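Local structure of uncharacterized protein (Bacteroides eggerthii DSM 20697, 4ECO) at residues F384-K390 and D408-I414; D418-F422 and I445-E451; G432-I438 and S457-N463. The protein is of unknown function but is built of leucine-rich repeats, a scaffold widely used for protein recognition, and probably binds a protein partner. All blocks are in the same frame, centred on the assembly; numbering follows the deposited sequence.

How the contacts relate
From the N terminus, the chain first enters contact 1 at 384-390, loops through strand 404-408 and closes it at 408-414, so that two successive turns of the leucine-rich repeat coil lie side by side. Only then do the other two open. Their segments alternate, so contacts 2 and 3 cross rather than nest: contact 2, opened at 418-422 and closed at 445-451, joins the loop before strand 435-439 to the loop after it, which runs into helix 451-454, whereas contact 3, opened at 432-438 and closed at 457-463, pairs strand 435-439 with strand 461-463. Contact 1 touches both: Phe409 packs on Ile433 and Ile438 of contact 3, and Ile414 meets Ile445 and Asn421 of contact 2.

Contact 1. Residues F384-K390 and D408-I414; sequences FAHNKLK and DFSYNEI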
loop_
_atom_site.group_PDB
_atom_site.type_symbol
_atom_site.label_atom_id
_atom_site.label_comp_id
_atom_site.label_asym_id
_atom_site.label_seq_id
_atom_site.Cartn_x
_atom_site.Cartn_y
_atom_site.Cartn_z
ATOM N N PHE A 384 -1.068 -0.448 9.946
ATOM C CA PHE A 384 -1.074 -1.518 10.926
ATOM C C PHE A 384 -2.456 -2.148 10.922
ATOM O O PHE A 384 -2.825 -2.872 11.852
ATOM C CB PHE A 384 -0.707 -0.980 12.307
ATOM C CG PHE A 384 0.617 -0.266 12.374
ATOM C CD1 PHE A 384 0.705 1.103 12.107
ATOM C CD2 PHE A 384 1.776 -0.948 12.749
ATOM C CE1 PHE A 384 1.931 1.774 12.196
ATOM C CE2 PHE A 384 3.002 -0.274 12.846
ATOM C CZ PHE A 384 3.064 1.087 12.587
ATOM N N ALA A 385 -3.238 -1.853 9.869
ATOM C CA ALA A 385 -4.612 -2.320 9.726
ATOM C C ALA A 385 -4.718 -3.856 9.649
ATOM O O ALA A 385 -3.792 -4.521 9.186
ATOM C CB ALA A 385 -5.241 -1.704 8.500
ATOM N N HIS A 386 -5.863 -4.408 10.110
ATOM C CA HIS A 386 -6.206 -5.826 10.059
ATOM C C HIS A 386 -5.163 -6.659 10.770
ATOM O O HIS A 386 -4.423 -7.420 10.153
ATOM C CB HIS A 386 -6.410 -6.306 8.627
ATOM C CG HIS A 386 -7.585 -5.677 7.955
ATOM N ND1 HIS A 386 -8.834 -6.269 7.986
ATOM C CD2 HIS A 386 -7.665 -4.516 7.266
ATOM C CE1 HIS A 386 -9.626 -5.464 7.294
ATOM N NE2 HIS A 386 -8.971 -4.389 6.849
ATOM N N ASN A 387 -5.101 -6.485 12.084
ATOM C CA ASN A 387 -4.247 -7.225 13.004
ATOM C C ASN A 387 -5.028 -7.416 14.289
ATOM O O ASN A 387 -6.254 -7.248 14.296
ATOM C CB ASN A 387 -2.897 -6.529 13.246
ATOM C CG ASN A 387 -1.925 -6.620 12.103
ATOM O OD1 ASN A 387 -1.296 -7.645 11.885
ATOM N ND2 ASN A 387 -1.698 -5.515 11.404
ATOM N N LYS A 388 -4.329 -7.756 15.370
ATOM C CA LYS A 388 -4.933 -7.989 16.667
ATOM C C LYS A 388 -4.296 -7.071 17.717
ATOM O O LYS A 388 -4.094 -7.502 18.836
ATOM C CB LYS A 388 -4.774 -9.477 17.048
ATOM C CG LYS A 388 -5.525 -10.457 16.139
ATOM C CD LYS A 388 -5.672 -11.848 16.795
ATOM C CE LYS A 388 -6.855 -11.947 17.726
ATOM N NZ LYS A 388 -7.001 -13.307 18.302
ATOM N N LEU A 389 -3.977 -5.810 17.357
ATOM C CA LEU A 389 -3.321 -4.854 18.260
ATOM C C LEU A 389 -4.209 -4.469 19.424
ATOM O O LEU A 389 -5.348 -4.056 19.196
ATOM C CB LEU A 389 -2.903 -3.569 17.534
ATOM C CG LEU A 389 -1.769 -3.620 16.516
ATOM C CD1 LEU A 389 -1.588 -2.251 15.885
ATOM C CD2 LEU A 389 -0.453 -4.088 17.148
ATOM N N LYS A 390 -3.690 -4.565 20.671
ATOM C CA LYS A 390 -4.517 -4.207 21.826
ATOM C C LYS A 390 -4.420 -2.716 22.112
ATOM O O LYS A 390 -5.327 -2.147 22.733
ATOM C CB LYS A 390 -4.155 -5.011 23.115
ATOM C CG LYS A 390 -3.961 -6.525 22.993
ATOM C CD LYS A 390 -5.113 -7.265 22.327
ATOM C CE LYS A 390 -4.638 -8.630 21.871
ATOM N NZ LYS A 390 -5.543 -9.216 20.851
ATOM N N ASP A 408 -3.035 4.160 9.592
ATOM C CA ASP A 408 -4.174 3.252 9.622
ATOM C C ASP A 408 -4.004 2.226 10.710
ATOM O O ASP A 408 -3.081 1.395 10.652
ATOM C CB ASP A 408 -4.356 2.576 8.258
ATOM C CG ASP A 408 -5.735 1.981 7.993
ATOM O OD1 ASP A 408 -6.468 1.693 8.970
ATOM O OD2 ASP A 408 -6.066 1.764 6.812
ATOM N N PHE A 409 -4.886 2.304 11.728
ATOM C CA PHE A 409 -4.953 1.335 12.831
ATOM C C PHE A 409 -6.305 0.592 12.814
ATOM O O PHE A 409 -6.637 -0.103 13.783
ATOM C CB PHE A 409 -4.733 1.999 14.194
ATOM C CG PHE A 409 -3.362 2.552 14.445
ATOM C CD1 PHE A 409 -2.305 1.712 14.765
ATOM C CD2 PHE A 409 -3.144 3.924 14.455
ATOM C CE1 PHE A 409 -1.034 2.230 15.021
ATOM C CE2 PHE A 409 -1.873 4.442 14.711
ATOM C CZ PHE A 409 -0.822 3.591 14.983
ATOM N N SER A 410 -7.077 0.718 11.698
ATOM C CA SER A 410 -8.403 0.092 11.574
ATOM C C SER A 410 -8.327 -1.458 11.614
ATOM O O SER A 410 -7.300 -2.055 11.273
ATOM C CB SER A 410 -9.143 0.561 10.320
ATOM O OG SER A 410 -8.676 0.013 9.101
ATOM N N TYR A 411 -9.420 -2.086 12.079
ATOM C CA TYR A 411 -9.567 -3.522 12.192
ATOM C C TYR A 411 -8.501 -4.100 13.076
ATOM O O TYR A 411 -7.653 -4.867 12.635
ATOM C CB TYR A 411 -9.542 -4.181 10.835
ATOM C CG TYR A 411 -10.846 -4.091 10.094
ATOM C CD1 TYR A 411 -11.855 -5.029 10.310
ATOM C CD2 TYR A 411 -11.051 -3.114 9.116
ATOM C CE1 TYR A 411 -13.049 -4.979 9.590
ATOM C CE2 TYR A 411 -12.225 -3.079 8.363
ATOM C CZ TYR A 411 -13.224 -4.010 8.610
ATOM O OH TYR A 411 -14.378 -4.010 7.876
ATOM N N ASN A 412 -8.538 -3.697 14.335
ATOM C CA ASN A 412 -7.654 -4.173 15.390
ATOM C C ASN A 412 -8.518 -4.440 16.614
ATOM O O ASN A 412 -9.741 -4.578 16.481
ATOM C CB ASN A 412 -6.499 -3.187 15.658
ATOM C CG ASN A 412 -5.282 -3.419 14.786
ATOM O OD1 ASN A 412 -4.638 -4.466 14.854
ATOM N ND2 ASN A 412 -4.937 -2.448 13.950
ATOM N N GLU A 413 -7.888 -4.570 17.786
ATOM C CA GLU A 413 -8.572 -4.849 19.042
ATOM C C GLU A 413 -8.198 -3.785 20.074
ATOM O O GLU A 413 -8.069 -4.087 21.265
ATOM C CB GLU A 413 -8.224 -6.262 19.514
ATOM C CG GLU A 413 -9.099 -7.287 18.837
ATOM C CD GLU A 413 -8.468 -8.635 18.575
ATOM O OE1 GLU A 413 -7.998 -9.283 19.539
ATOM O OE2 GLU A 413 -8.498 -9.067 17.399
ATOM N N ILE A 414 -8.024 -2.527 19.608
ATOM C CA ILE A 414 -7.633 -1.387 20.456
ATOM C C ILE A 414 -8.797 -1.061 21.385
ATOM O O ILE A 414 -9.929 -0.962 20.925
ATOM C CB ILE A 414 -7.171 -0.182 19.594
ATOM C CG1 ILE A 414 -5.885 -0.575 18.787
ATOM C CG2 ILE A 414 -6.958 1.077 20.437
ATOM C CD1 ILE A 414 -5.577 0.268 17.609
#
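Asn412 reaches from its own turn into the loop of residues 384-390, where its side chain adds two hydrogen bonds to backbone bonds such as His386 N to Ser410 O and Asn387 N to Tyr411 O. Its CB rests against the carbonyl oxygen of Leu389, and Asn412 CG lies 3.6 Å from Leu389 CB, the side chains running alongside each other. With CG anti to the carbonyl carbon (chi1 -88°), the amide faces the backbone of the preceding turn. Asn412 OD1 accepts a nearly straight bond from Leu389 N at 2.9 Å, the donor tilted from the carbonyl plane. Asn412 ND2 spends its two protons on Phe384 O, 3.0 Å away, and on Phe409 O at 2.9 Å, both acceptors lying near the plane of the amide, which fixes its rotation about CB-CG. Phe384 O is gripped a second time by Asn387 ND2, which arrives over the opposite face of that carbonyl. An alanine here is likely to leave Leu389 N and one face of Phe384 O without their mate. At one margin the His386 and Tyr411 rings form an offset stack, planes 15° apart, with Tyr411 CB over the centre of the imidazole; Tyr362 also stacks on His386. At the other, Lys390 NZ makes a 2.8 Å salt bridge to Glu413 OE1 from above the carboxylate plane, and also donates to Lys388 O. Asn387 bonds to Leu360 O and Ile365 N, and Asn443 bonds to Phe409 O and Ile414 N. Such repeating asparagines, at the conserved position of LxxLxLxxNxL, are the hallmark of the leucine-rich repeat solenoid.

Contact 2. Residues D418-F422 and I445-E451; sequences DGKNF and ISKFPKE
Asn421 and Ile445 cross at about a right angle, the Asn421 oxygen meeting the branched carbons of Ile445. Asn421 OD1 faces Ile445 CG1 at 3.5 Å and CG2 at nearly the same distance, while ND2 is turned the other way, toward the backbone. A CG held anti to the carbonyl carbon (chi1 -50°) carries the amide toward residues 445-451, and the next torsion turns OD1 and ND2 apart. Asn421 ND2 donates to Lys447 O at 3.0 Å, with an N-H...O angle of 160°; the acceptor is close to the amide plane, but the donor stands above the plane of the carbonyl it meets. A water sits in the angle between the two segments, accepting from Lys447 N and lying 2.7 Å from Asn421 OD1 and 2.8 Å from Gly419 O, so a polar bridge accompanies the direct bond. Phe422 and Glu451 are arranged quite differently. They slide past each other in opposite directions, with ring and carboxylate planes 71° apart, and Glu451 OE1 comes to the ring edge near Phe422 CE2 while Glu451 CB lies 3.6 Å from that same carbon. Asn421 CB rests over one face of the Phe422 ring, toward the rim, and Pro449 CB approaches Phe422 CZ obliquely at 4.2 Å. Pro449 is itself the centre of an inverse gamma turn from Phe448 to Lys450, closed by Lys450 N bonding to Phe448 O. The contact therefore joins the loop leading from strand 404-408 to strand 435-439 with the one that runs from strand 435-439 into helix 451-454, and Phe422 also packs against Ile392 and Phe430.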
loop_
_atom_site.group_PDB
_atom_site.type_symbol
_atom_site.label_atom_id
_atom_site.label_comp_id
_atom_site.label_asym_id
_atom_site.label_seq_id
_atom_site.Cartn_x
_atom_site.Cartn_y
_atom_site.Cartn_z
ATOM N N ASP A 418 -9.448 -4.009 29.101
ATOM C CA ASP A 418 -9.953 -3.128 30.154
ATOM C C ASP A 418 -10.223 -1.680 29.640
ATOM O O ASP A 418 -10.152 -0.725 30.421
ATOM C CB ASP A 418 -8.977 -3.105 31.373
ATOM C CG ASP A 418 -9.517 -2.401 32.629
ATOM O OD1 ASP A 418 -10.540 -2.861 33.179
ATOM O OD2 ASP A 418 -8.936 -1.363 33.030
ATOM N N GLY A 419 -10.584 -1.540 28.362
ATOM C CA GLY A 419 -10.893 -0.249 27.751
ATOM C C GLY A 419 -9.728 0.720 27.615
ATOM O O GLY A 419 -9.942 1.931 27.486
ATOM N N LYS A 420 -8.483 0.204 27.621
ATOM C CA LYS A 420 -7.284 1.031 27.494
ATOM C C LYS A 420 -6.834 1.050 26.039
ATOM O O LYS A 420 -6.662 -0.015 25.433
ATOM C CB LYS A 420 -6.153 0.527 28.423
ATOM C CG LYS A 420 -6.540 0.426 29.899
ATOM C CD LYS A 420 -6.926 1.765 30.519
ATOM C CE LYS A 420 -7.615 1.615 31.856
ATOM N NZ LYS A 420 -8.303 2.876 32.248
ATOM N N ASN A 421 -6.666 2.261 25.474
ATOM C CA ASN A 421 -6.263 2.453 24.076
ATOM C C ASN A 421 -4.739 2.472 23.941
ATOM O O ASN A 421 -4.194 2.320 22.825
ATOM C CB ASN A 421 -6.862 3.744 23.520
ATOM C CG ASN A 421 -8.346 3.892 23.748
ATOM O OD1 ASN A 421 -9.142 3.008 23.436
ATOM N ND2 ASN A 421 -8.745 5.008 24.323
ATOM N N PHE A 422 -4.050 2.662 25.097
ATOM C CA PHE A 422 -2.583 2.735 25.194
ATOM C C PHE A 422 -2.115 1.855 26.311
ATOM O O PHE A 422 -2.786 1.770 27.340
ATOM C CB PHE A 422 -2.121 4.189 25.411
ATOM C CG PHE A 422 -2.807 5.198 24.505
ATOM C CD1 PHE A 422 -2.409 5.359 23.181
ATOM C CD2 PHE A 422 -3.880 5.955 24.969
ATOM C CE1 PHE A 422 -3.060 6.273 22.345
ATOM C CE2 PHE A 422 -4.530 6.861 24.129
ATOM C CZ PHE A 422 -4.110 7.021 22.823
ATOM N N ILE A 445 -12.799 0.445 20.997
ATOM C CA ILE A 445 -12.597 1.664 21.781
ATOM C C ILE A 445 -13.902 2.052 22.510
ATOM O O ILE A 445 -14.885 2.403 21.852
ATOM C CB ILE A 445 -12.063 2.809 20.857
ATOM C CG1 ILE A 445 -10.667 2.464 20.302
ATOM C CG2 ILE A 445 -12.052 4.188 21.581
ATOM C CD1 ILE A 445 -10.241 3.310 19.087
ATOM N N SER A 446 -13.887 2.030 23.863
ATOM C CA SER A 446 -15.051 2.403 24.716
ATOM C C SER A 446 -14.860 3.744 25.446
ATOM O O SER A 446 -15.821 4.291 25.993
ATOM C CB SER A 446 -15.332 1.325 25.756
ATOM O OG SER A 446 -14.136 0.884 26.373
ATOM N N LYS A 447 -13.615 4.239 25.470
ATOM C CA LYS A 447 -13.175 5.483 26.087
ATOM C C LYS A 447 -12.516 6.308 25.031
ATOM O O LYS A 447 -11.686 5.782 24.294
ATOM C CB LYS A 447 -12.214 5.200 27.267
ATOM C CG LYS A 447 -12.835 4.453 28.443
ATOM C CD LYS A 447 -13.958 5.242 29.129
ATOM C CE LYS A 447 -14.566 4.442 30.245
ATOM N NZ LYS A 447 -15.612 5.215 30.950
ATOM N N PHE A 448 -12.884 7.591 24.920
ATOM C CA PHE A 448 -12.335 8.481 23.893
ATOM C C PHE A 448 -10.819 8.621 24.038
ATOM O O PHE A 448 -10.346 8.877 25.144
ATOM C CB PHE A 448 -13.001 9.852 23.939
ATOM C CG PHE A 448 -12.619 10.755 22.784
ATOM C CD1 PHE A 448 -13.240 10.634 21.549
ATOM C CD2 PHE A 448 -11.655 11.740 22.939
ATOM C CE1 PHE A 448 -12.890 11.468 20.492
ATOM C CE2 PHE A 448 -11.299 12.563 21.877
ATOM C CZ PHE A 448 -11.915 12.422 20.663
ATOM N N PRO A 449 -10.051 8.474 22.933
ATOM C CA PRO A 449 -8.572 8.571 23.042
ATOM C C PRO A 449 -8.064 10.028 23.192
ATOM O O PRO A 449 -7.412 10.582 22.301
ATOM C CB PRO A 449 -8.078 7.921 21.738
ATOM C CG PRO A 449 -9.206 8.124 20.760
ATOM C CD PRO A 449 -10.489 8.164 21.553
ATOM N N LYS A 450 -8.321 10.618 24.375
ATOM C CA LYS A 450 -7.983 11.993 24.765
ATOM C C LYS A 450 -6.482 12.263 24.651
ATOM O O LYS A 450 -6.090 13.368 24.272
ATOM C CB LYS A 450 -8.456 12.273 26.217
ATOM C CG LYS A 450 -8.132 13.687 26.723
ATOM C CD LYS A 450 -8.697 14.034 28.108
ATOM C CE LYS A 450 -8.169 15.363 28.595
ATOM N NZ LYS A 450 -8.938 15.896 29.746
ATOM N N GLU A 451 -5.653 11.262 24.983
ATOM C CA GLU A 451 -4.197 11.370 24.977
ATOM C C GLU A 451 -3.638 11.723 23.574
ATOM O O GLU A 451 -2.509 12.181 23.479
ATOM C CB GLU A 451 -3.557 10.083 25.505
ATOM C CG GLU A 451 -3.918 9.751 26.947
ATOM C CD GLU A 451 -5.179 8.946 27.221
ATOM O OE1 GLU A 451 -5.949 8.645 26.275
ATOM O OE2 GLU A 451 -5.380 8.593 28.406
HETATM O O HOH W 1 -11.204 2.497 25.023
#

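Contact 3. Residues G432-I438 and S457-N463; sequences GINVSSI and SPLSSIN
Ser436 and Ser460 meet through the flat groups of the backbone, since no aromatic ring takes part here. Ser436 O receives Ser460 N in the carbonyl plane, on a lone pair, at 2.7 Å, and Ser461 N nearly along the C=O axis at 3.2 Å, so a single oxygen accepts from the residue just before the strand and from the strand's first residue. At the N-terminal side of this junction, Pro458 CD lies against Ile433 O and Pro458 CG near Val435 O. This is the parallel strand pairing of a leucine-rich repeat solenoid, in which each turn adds one short strand beside the last. Ser437 pairs with Ser461 and Ile438 with Ile462; Ile438 bonds on both sides of Ile462, its N donating to Ser461 O and Ile438 O accepting from Asn463 N at 2.9 Å. The faces of the pair differ sharply. On one, the two serine hydroxyls sit 2.8 Å apart, Ser437 OG to Ser461 OG, in a hydrogen bond whose donor could be either; Ser437 also touches Arg155 and Ser461 touches Phe158, so an earlier part of the chain covers this side. On the other, Ile438 and Ile462 lie side by side and point the same way. With CG1 of Ile438 anti to the backbone N (chi1 -172°), its CG2 is left to meet Ile462 CG1 at 3.6 Å and Leu459 CD2 at 3.7 Å. Leu459 CD2 also touches Val435 CG1, 3.9 Å away, and Phe453 of helix 451-454 packs on both Leu459 and Ile462. At the far end Ile433 N donates an almost straight hydrogen bond (N-H...O 177°) to Ser457 OG, 3.0 Å away, while that hydroxyl is also hydrogen-bonded to Leu452 O.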
loop_
_atom_site.group_PDB
_atom_site.type_symbol
_atom_site.label_atom_id
_atom_site.label_comp_id
_atom_site.label_asym_id
_atom_site.label_seq_id
_atom_site.Cartn_x
_atom_site.Cartn_y
_atom_site.Cartn_z
ATOM N N GLY A 432 2.214 11.037 21.783
ATOM C CA GLY A 432 1.340 11.445 20.686
ATOM C C GLY A 432 1.825 10.986 19.334
ATOM O O GLY A 432 2.773 10.201 19.243
ATOM N N ILE A 433 1.153 11.432 18.270
ATOM C CA ILE A 433 1.487 11.056 16.888
ATOM C C ILE A 433 1.518 12.300 16.020
ATOM O O ILE A 433 0.561 13.075 16.018
ATOM C CB ILE A 433 0.514 9.991 16.274
ATOM C CG1 ILE A 433 0.135 8.874 17.275
ATOM C CG2 ILE A 433 1.086 9.409 14.960
ATOM C CD1 ILE A 433 -0.802 7.808 16.740
ATOM N N ASN A 434 2.606 12.461 15.253
ATOM C CA ASN A 434 2.838 13.543 14.294
ATOM C C ASN A 434 2.173 13.186 12.973
ATOM O O ASN A 434 2.850 12.855 11.988
ATOM C CB ASN A 434 4.349 13.762 14.119
ATOM C CG ASN A 434 5.122 12.503 13.768
ATOM O OD1 ASN A 434 4.979 11.442 14.405
ATOM N ND2 ASN A 434 5.926 12.587 12.715
ATOM N N VAL A 435 0.825 13.198 12.958
ATOM C CA VAL A 435 0.043 12.803 11.777
ATOM C C VAL A 435 -1.212 13.672 11.668
ATOM O O VAL A 435 -1.754 14.098 12.679
ATOM C CB VAL A 435 -0.292 11.279 11.806
ATOM C CG1 VAL A 435 -1.257 10.915 12.934
ATOM C CG2 VAL A 435 -0.828 10.809 10.470
ATOM N N SER A 436 -1.659 13.928 10.430
ATOM C CA SER A 436 -2.856 14.723 10.124
ATOM C C SER A 436 -4.136 13.871 10.253
ATOM O O SER A 436 -5.160 14.396 10.699
ATOM C CB SER A 436 -2.762 15.324 8.721
ATOM O OG SER A 436 -1.592 16.112 8.546
ATOM N N SER A 437 -4.082 12.570 9.888
ATOM C CA SER A 437 -5.276 11.724 9.954
ATOM C C SER A 437 -5.022 10.388 10.665
ATOM O O SER A 437 -4.029 9.720 10.395
ATOM C CB SER A 437 -5.814 11.454 8.548
ATOM O OG SER A 437 -7.062 10.776 8.546
ATOM N N ILE A 438 -5.942 9.986 11.549
ATOM C CA ILE A 438 -5.800 8.711 12.247
ATOM C C ILE A 438 -7.070 7.891 11.979
ATOM O O ILE A 438 -8.193 8.379 12.110
ATOM C CB ILE A 438 -5.435 8.830 13.777
ATOM C CG1 ILE A 438 -5.120 7.452 14.385
ATOM C CG2 ILE A 438 -6.454 9.606 14.590
ATOM C CD1 ILE A 438 -4.289 7.471 15.593
ATOM N N SER A 457 -1.263 16.217 19.051
ATOM C CA SER A 457 -1.105 15.592 17.737
ATOM C C SER A 457 -1.752 16.523 16.711
ATOM O O SER A 457 -2.809 17.097 17.007
ATOM C CB SER A 457 -1.704 14.187 17.713
ATOM O OG SER A 457 -1.099 13.375 18.708
ATOM N N PRO A 458 -1.085 16.796 15.562
ATOM C CA PRO A 458 -1.646 17.764 14.609
ATOM C C PRO A 458 -2.762 17.148 13.766
ATOM O O PRO A 458 -2.777 17.267 12.536
ATOM C CB PRO A 458 -0.428 18.164 13.774
ATOM C CG PRO A 458 0.460 16.991 13.812
ATOM C CD PRO A 458 0.216 16.266 15.093
ATOM N N LEU A 459 -3.725 16.519 14.437
ATOM C CA LEU A 459 -4.840 15.828 13.794
ATOM C C LEU A 459 -5.889 16.778 13.212
ATOM O O LEU A 459 -6.506 17.552 13.938
ATOM C CB LEU A 459 -5.518 14.876 14.786
ATOM C CG LEU A 459 -4.703 13.685 15.205
ATOM C CD1 LEU A 459 -5.289 13.054 16.429
ATOM C CD2 LEU A 459 -4.542 12.693 14.071
ATOM N N SER A 460 -6.109 16.674 11.904
ATOM C CA SER A 460 -7.139 17.418 11.207
ATOM C C SER A 460 -8.391 16.513 10.994
ATOM O O SER A 460 -9.493 17.023 10.774
ATOM C CB SER A 460 -6.616 17.987 9.882
ATOM O OG SER A 460 -6.051 17.019 9.013
ATOM N N SER A 461 -8.222 15.181 11.078
ATOM C CA SER A 461 -9.314 14.218 10.918
ATOM C C SER A 461 -9.078 12.946 11.734
ATOM O O SER A 461 -7.938 12.471 11.850
ATOM C CB SER A 461 -9.509 13.849 9.455
ATOM O OG SER A 461 -8.383 13.169 8.943
ATOM N N ILE A 462 -10.170 12.398 12.293
ATOM C CA ILE A 462 -10.154 11.183 13.086
ATOM C C ILE A 462 -11.318 10.272 12.665
ATOM O O ILE A 462 -12.446 10.723 12.476
ATOM C CB ILE A 462 -10.178 11.496 14.599
ATOM C CG1 ILE A 462 -9.904 10.238 15.452
ATOM C CG2 ILE A 462 -11.450 12.256 15.046
ATOM C CD1 ILE A 462 -9.498 10.501 16.889
ATOM N N ASN A 463 -11.034 8.976 12.547
ATOM C CA ASN A 463 -12.063 8.010 12.216
ATOM C C ASN A 463 -12.211 7.083 13.371
ATOM O O ASN A 463 -11.286 6.360 13.689
ATOM C CB ASN A 463 -11.720 7.262 10.936
ATOM C CG ASN A 463 -12.918 6.648 10.281
ATOM O OD1 ASN A 463 -13.965 6.324 10.910
ATOM N ND2 ASN A 463 -12.762 6.462 8.993
HETATM O O HOH W 2 -1.855 18.318 10.534
#